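Local coordinates for TbpB (Actinobacillus pleuropneumoniae, PDB 3HOL), which probably binds host transferrin at the bacterial surface as the lipoprotein component of a receptor for iron acquisition, at residues A[61-75]-A[88-102]. Residues are numbered along the deposited sequence; the frame is centred on the assembly and turned at random.
Sequences PYKANSSKYNYPDIK and YVIDGEHSGSNEKGY
The Y69 ring packs against the I90-D91 peptide of strand 84-91. Y69 CB lies beside the D91 carboxylate, 3.6 Å from D91 CG. With chi1 at -71°, CG stands beside the backbone N and the ring turns to that peptide, Y69 CD2 passing 3.3 Å from D91 N. Farther out, Y69 CE2 comes within 4.3 Å of V89 CG1, and at the tip Y69 OH donates to E99 OE2 at 2.7 Å. Tyrosine suits this buried place, its ring held between S66 CA and residues 89-91 while its hydroxyl still reaches a carboxylate. N65 ND2 meets the same E99 OE2 at 2.9 Å from the opposite face of the carboxylate plane. The two oxygens of short D91 accept consecutive amides from out of their plane, N70 N on OD2 and Y71 N on OD1; E93 N also reaches OD1, closing an Asx turn. The flat rings of Y62 and Y102 form an offset stack, planes at 11°, and Y62 OH bonds to E50. K75's aliphatic start rests on the Y88 ring, a CH-pi contact, while its amine pairs with D127. Backbone bonds between D73 and I90 join antiparallel strands 72-74 and 84-91, a beta hairpin at the edge of a five-stranded antiparallel sheet.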
# COMPACT_ATOMS: atom_id res chain seq x y z
N PRO A 61 -8.09 -10.22 -14.62
CA PRO A 61 -7.83 -9.30 -15.72
C PRO A 61 -8.26 -9.88 -17.08
O PRO A 61 -8.04 -11.05 -17.35
CB PRO A 61 -6.31 -9.13 -15.69
CG PRO A 61 -5.88 -9.46 -14.33
CD PRO A 61 -6.91 -10.41 -13.75
N TYR A 62 -8.88 -9.06 -17.93
CA TYR A 62 -9.23 -9.47 -19.31
C TYR A 62 -10.21 -10.63 -19.43
O TYR A 62 -10.32 -11.28 -20.47
CB TYR A 62 -7.94 -9.74 -20.13
CG TYR A 62 -7.17 -8.44 -20.30
CD1 TYR A 62 -7.65 -7.46 -21.17
CD2 TYR A 62 -6.01 -8.18 -19.57
CE1 TYR A 62 -6.97 -6.24 -21.33
CE2 TYR A 62 -5.31 -6.97 -19.71
CZ TYR A 62 -5.81 -6.00 -20.60
OH TYR A 62 -5.16 -4.81 -20.76
N LYS A 63 -10.95 -10.87 -18.35
CA LYS A 63 -12.00 -11.89 -18.37
C LYS A 63 -12.92 -11.79 -19.61
O LYS A 63 -13.23 -12.81 -20.22
CB LYS A 63 -12.87 -11.80 -17.10
CG LYS A 63 -14.22 -12.51 -17.24
CD LYS A 63 -14.08 -14.01 -17.20
CE LYS A 63 -15.46 -14.72 -17.20
NZ LYS A 63 -15.17 -16.17 -17.02
N ALA A 64 -13.35 -10.57 -19.96
CA ALA A 64 -14.27 -10.38 -21.09
C ALA A 64 -13.64 -10.86 -22.41
O ALA A 64 -14.32 -11.53 -23.20
CB ALA A 64 -14.72 -8.90 -21.21
N ASN A 65 -12.36 -10.54 -22.61
CA ASN A 65 -11.59 -10.96 -23.77
C ASN A 65 -11.65 -12.47 -23.93
O ASN A 65 -11.73 -12.99 -25.05
CB ASN A 65 -10.12 -10.59 -23.61
CG ASN A 65 -9.79 -9.19 -24.07
OD1 ASN A 65 -10.63 -8.28 -23.99
ND2 ASN A 65 -8.57 -8.99 -24.53
N SER A 66 -11.58 -13.17 -22.80
CA SER A 66 -11.46 -14.63 -22.79
C SER A 66 -12.69 -15.39 -23.30
O SER A 66 -12.58 -16.56 -23.70
CB SER A 66 -11.02 -15.13 -21.41
OG SER A 66 -12.11 -15.18 -20.50
N SER A 67 -13.85 -14.74 -23.31
CA SER A 67 -15.06 -15.31 -23.91
C SER A 67 -14.91 -15.66 -25.39
O SER A 67 -15.65 -16.48 -25.89
CB SER A 67 -16.25 -14.36 -23.75
OG SER A 67 -16.10 -13.23 -24.61
N LYS A 68 -13.96 -15.02 -26.09
CA LYS A 68 -13.73 -15.29 -27.51
C LYS A 68 -12.67 -16.36 -27.75
O LYS A 68 -12.38 -16.69 -28.91
CB LYS A 68 -13.28 -14.02 -28.25
CG LYS A 68 -14.30 -12.85 -28.31
CD LYS A 68 -13.51 -11.52 -28.36
CE LYS A 68 -14.25 -10.34 -29.01
NZ LYS A 68 -15.50 -10.01 -28.27
N TYR A 69 -12.05 -16.88 -26.69
CA TYR A 69 -10.97 -17.87 -26.85
C TYR A 69 -11.52 -19.21 -27.28
O TYR A 69 -12.61 -19.58 -26.91
CB TYR A 69 -10.24 -18.07 -25.51
CG TYR A 69 -9.40 -16.91 -25.05
CD1 TYR A 69 -9.36 -15.70 -25.76
CD2 TYR A 69 -8.66 -17.02 -23.85
CE1 TYR A 69 -8.59 -14.62 -25.29
CE2 TYR A 69 -7.89 -15.95 -23.38
CZ TYR A 69 -7.87 -14.75 -24.10
OH TYR A 69 -7.12 -13.70 -23.66
N ASN A 70 -10.74 -19.98 -28.03
CA ASN A 70 -11.16 -21.33 -28.41
C ASN A 70 -11.50 -22.22 -27.24
O ASN A 70 -12.49 -22.92 -27.27
CB ASN A 70 -10.11 -21.98 -29.31
CG ASN A 70 -9.99 -21.27 -30.65
OD1 ASN A 70 -8.96 -20.71 -30.99
ND2 ASN A 70 -11.07 -21.27 -31.39
N TYR A 71 -10.64 -22.20 -26.22
CA TYR A 71 -10.88 -22.93 -24.98
C TYR A 71 -10.43 -22.03 -23.85
O TYR A 71 -9.24 -22.01 -23.52
CB TYR A 71 -10.06 -24.23 -24.96
CG TYR A 71 -10.49 -25.16 -23.85
CD1 TYR A 71 -11.38 -26.23 -24.10
CD2 TYR A 71 -10.05 -24.95 -22.52
CE1 TYR A 71 -11.78 -27.08 -23.07
CE2 TYR A 71 -10.46 -25.79 -21.49
CZ TYR A 71 -11.32 -26.85 -21.77
OH TYR A 71 -11.71 -27.67 -20.74
N PRO A 72 -11.37 -21.23 -23.27
CA PRO A 72 -10.95 -20.28 -22.24
C PRO A 72 -10.43 -21.05 -21.04
O PRO A 72 -11.09 -21.97 -20.55
CB PRO A 72 -12.24 -19.51 -21.86
CG PRO A 72 -13.22 -19.78 -23.08
CD PRO A 72 -12.82 -21.14 -23.59
N ASP A 73 -9.23 -20.71 -20.59
CA ASP A 73 -8.66 -21.40 -19.44
C ASP A 73 -8.15 -20.38 -18.43
O ASP A 73 -7.06 -19.85 -18.56
CB ASP A 73 -7.57 -22.37 -19.88
CG ASP A 73 -7.01 -23.19 -18.71
OD1 ASP A 73 -7.40 -22.94 -17.54
OD2 ASP A 73 -6.18 -24.06 -18.97
N ILE A 74 -9.01 -20.09 -17.45
CA ILE A 74 -8.70 -19.14 -16.38
C ILE A 74 -8.30 -19.96 -15.17
O ILE A 74 -9.05 -20.86 -14.74
CB ILE A 74 -9.95 -18.31 -16.05
CG1 ILE A 74 -10.28 -17.41 -17.25
CG2 ILE A 74 -9.77 -17.45 -14.71
CD1 ILE A 74 -11.68 -16.86 -17.17
N LYS A 75 -7.11 -19.72 -14.64
CA LYS A 75 -6.64 -20.58 -13.56
C LYS A 75 -7.60 -20.40 -12.41
O LYS A 75 -8.00 -19.30 -12.09
CB LYS A 75 -5.26 -20.19 -13.09
CG LYS A 75 -4.62 -21.30 -12.19
CD LYS A 75 -3.37 -20.73 -11.47
CE LYS A 75 -2.67 -21.81 -10.65
NZ LYS A 75 -1.53 -21.18 -9.91
N TYR A 88 -3.35 -17.12 -14.50
CA TYR A 88 -3.32 -16.79 -15.92
C TYR A 88 -4.75 -16.82 -16.46
O TYR A 88 -5.66 -17.36 -15.81
CB TYR A 88 -2.44 -17.83 -16.67
CG TYR A 88 -2.77 -19.29 -16.32
CD1 TYR A 88 -3.91 -19.93 -16.85
CD2 TYR A 88 -1.94 -20.00 -15.44
CE1 TYR A 88 -4.21 -21.27 -16.48
CE2 TYR A 88 -2.22 -21.35 -15.10
CZ TYR A 88 -3.35 -21.95 -15.64
OH TYR A 88 -3.59 -23.24 -15.30
N VAL A 89 -4.93 -16.23 -17.64
CA VAL A 89 -6.18 -16.20 -18.37
C VAL A 89 -5.69 -16.49 -19.79
O VAL A 89 -5.10 -15.63 -20.42
CB VAL A 89 -6.86 -14.78 -18.30
CG1 VAL A 89 -8.10 -14.66 -19.24
CG2 VAL A 89 -7.27 -14.45 -16.89
N ILE A 90 -5.84 -17.72 -20.26
CA ILE A 90 -5.28 -18.07 -21.58
C ILE A 90 -6.25 -18.88 -22.45
O ILE A 90 -7.26 -19.41 -21.96
CB ILE A 90 -3.96 -18.86 -21.49
CG1 ILE A 90 -4.19 -20.25 -20.86
CG2 ILE A 90 -2.84 -18.03 -20.75
CD1 ILE A 90 -2.90 -21.18 -20.74
N ASP A 91 -5.94 -18.92 -23.74
CA ASP A 91 -6.61 -19.86 -24.65
C ASP A 91 -5.85 -21.16 -24.58
O ASP A 91 -4.69 -21.21 -25.01
CB ASP A 91 -6.59 -19.30 -26.08
CG ASP A 91 -7.57 -20.02 -27.01
OD1 ASP A 91 -7.95 -21.16 -26.70
OD2 ASP A 91 -7.99 -19.41 -28.02
N GLY A 92 -6.48 -22.20 -24.05
CA GLY A 92 -5.82 -23.52 -24.00
C GLY A 92 -5.84 -24.30 -25.32
O GLY A 92 -5.32 -25.41 -25.40
N GLU A 93 -6.45 -23.74 -26.35
CA GLU A 93 -6.41 -24.34 -27.69
C GLU A 93 -6.12 -23.18 -28.65
O GLU A 93 -6.86 -22.90 -29.62
CB GLU A 93 -7.76 -25.03 -28.00
CG GLU A 93 -7.91 -26.40 -27.32
CD GLU A 93 -9.32 -27.00 -27.49
OE1 GLU A 93 -10.08 -26.56 -28.36
OE2 GLU A 93 -9.69 -27.90 -26.73
N HIS A 94 -5.01 -22.53 -28.37
CA HIS A 94 -4.64 -21.32 -29.08
C HIS A 94 -4.27 -21.65 -30.55
O HIS A 94 -3.60 -22.64 -30.81
CB HIS A 94 -3.46 -20.67 -28.37
CG HIS A 94 -2.93 -19.48 -29.08
ND1 HIS A 94 -3.61 -18.29 -29.16
CD2 HIS A 94 -1.79 -19.31 -29.79
CE1 HIS A 94 -2.90 -17.42 -29.85
NE2 HIS A 94 -1.80 -18.01 -30.24
N SER A 95 -4.71 -20.80 -31.47
CA SER A 95 -4.49 -21.03 -32.91
C SER A 95 -4.55 -19.68 -33.58
O SER A 95 -5.36 -18.82 -33.20
CB SER A 95 -5.63 -21.90 -33.49
OG SER A 95 -5.26 -22.36 -34.81
N GLY A 96 -3.71 -19.49 -34.59
CA GLY A 96 -3.81 -18.31 -35.44
C GLY A 96 -3.29 -17.06 -34.74
O GLY A 96 -2.58 -17.11 -33.72
N SER A 97 -3.71 -15.92 -35.26
CA SER A 97 -3.20 -14.64 -34.80
C SER A 97 -4.00 -14.07 -33.61
O SER A 97 -3.68 -13.01 -33.11
CB SER A 97 -3.22 -13.64 -35.96
OG SER A 97 -4.54 -13.51 -36.45
N ASN A 98 -5.04 -14.76 -33.15
CA ASN A 98 -5.77 -14.26 -31.98
C ASN A 98 -4.81 -14.27 -30.77
O ASN A 98 -3.74 -14.88 -30.84
CB ASN A 98 -7.05 -15.05 -31.74
CG ASN A 98 -8.19 -14.62 -32.69
OD1 ASN A 98 -8.06 -13.66 -33.48
ND2 ASN A 98 -9.30 -15.29 -32.58
N GLU A 99 -5.16 -13.56 -29.72
CA GLU A 99 -4.25 -13.45 -28.56
C GLU A 99 -4.19 -14.75 -27.79
O GLU A 99 -5.15 -15.52 -27.80
CB GLU A 99 -4.70 -12.31 -27.66
CG GLU A 99 -6.03 -12.51 -26.96
CD GLU A 99 -6.32 -11.34 -25.99
OE1 GLU A 99 -5.59 -10.32 -26.02
OE2 GLU A 99 -7.25 -11.47 -25.19
N LYS A 100 -3.04 -15.02 -27.16
CA LYS A 100 -2.89 -16.19 -26.28
C LYS A 100 -3.45 -15.98 -24.83
O LYS A 100 -4.00 -16.92 -24.22
CB LYS A 100 -1.42 -16.64 -26.26
CG LYS A 100 -1.07 -17.72 -25.24
CD LYS A 100 -1.73 -19.11 -25.54
CE LYS A 100 -1.20 -20.14 -24.56
NZ LYS A 100 -1.75 -21.48 -24.87
N GLY A 101 -3.30 -14.77 -24.28
CA GLY A 101 -3.81 -14.45 -22.94
C GLY A 101 -2.84 -13.64 -22.09
O GLY A 101 -1.99 -12.87 -22.61
N TYR A 102 -2.97 -13.81 -20.77
CA TYR A 102 -2.33 -12.93 -19.80
C TYR A 102 -1.92 -13.69 -18.55
O TYR A 102 -2.52 -14.72 -18.21
CB TYR A 102 -3.29 -11.80 -19.37
CG TYR A 102 -3.80 -10.97 -20.53
CD1 TYR A 102 -3.14 -9.81 -20.91
CD2 TYR A 102 -4.94 -11.37 -21.27
CE1 TYR A 102 -3.58 -9.06 -21.97
CE2 TYR A 102 -5.38 -10.61 -22.36
CZ TYR A 102 -4.69 -9.46 -22.69
OH TYR A 102 -5.08 -8.69 -23.76
O HOH W 1 -6.06 -24.04 -15.46
O HOH W 2 -6.51 -16.95 -13.08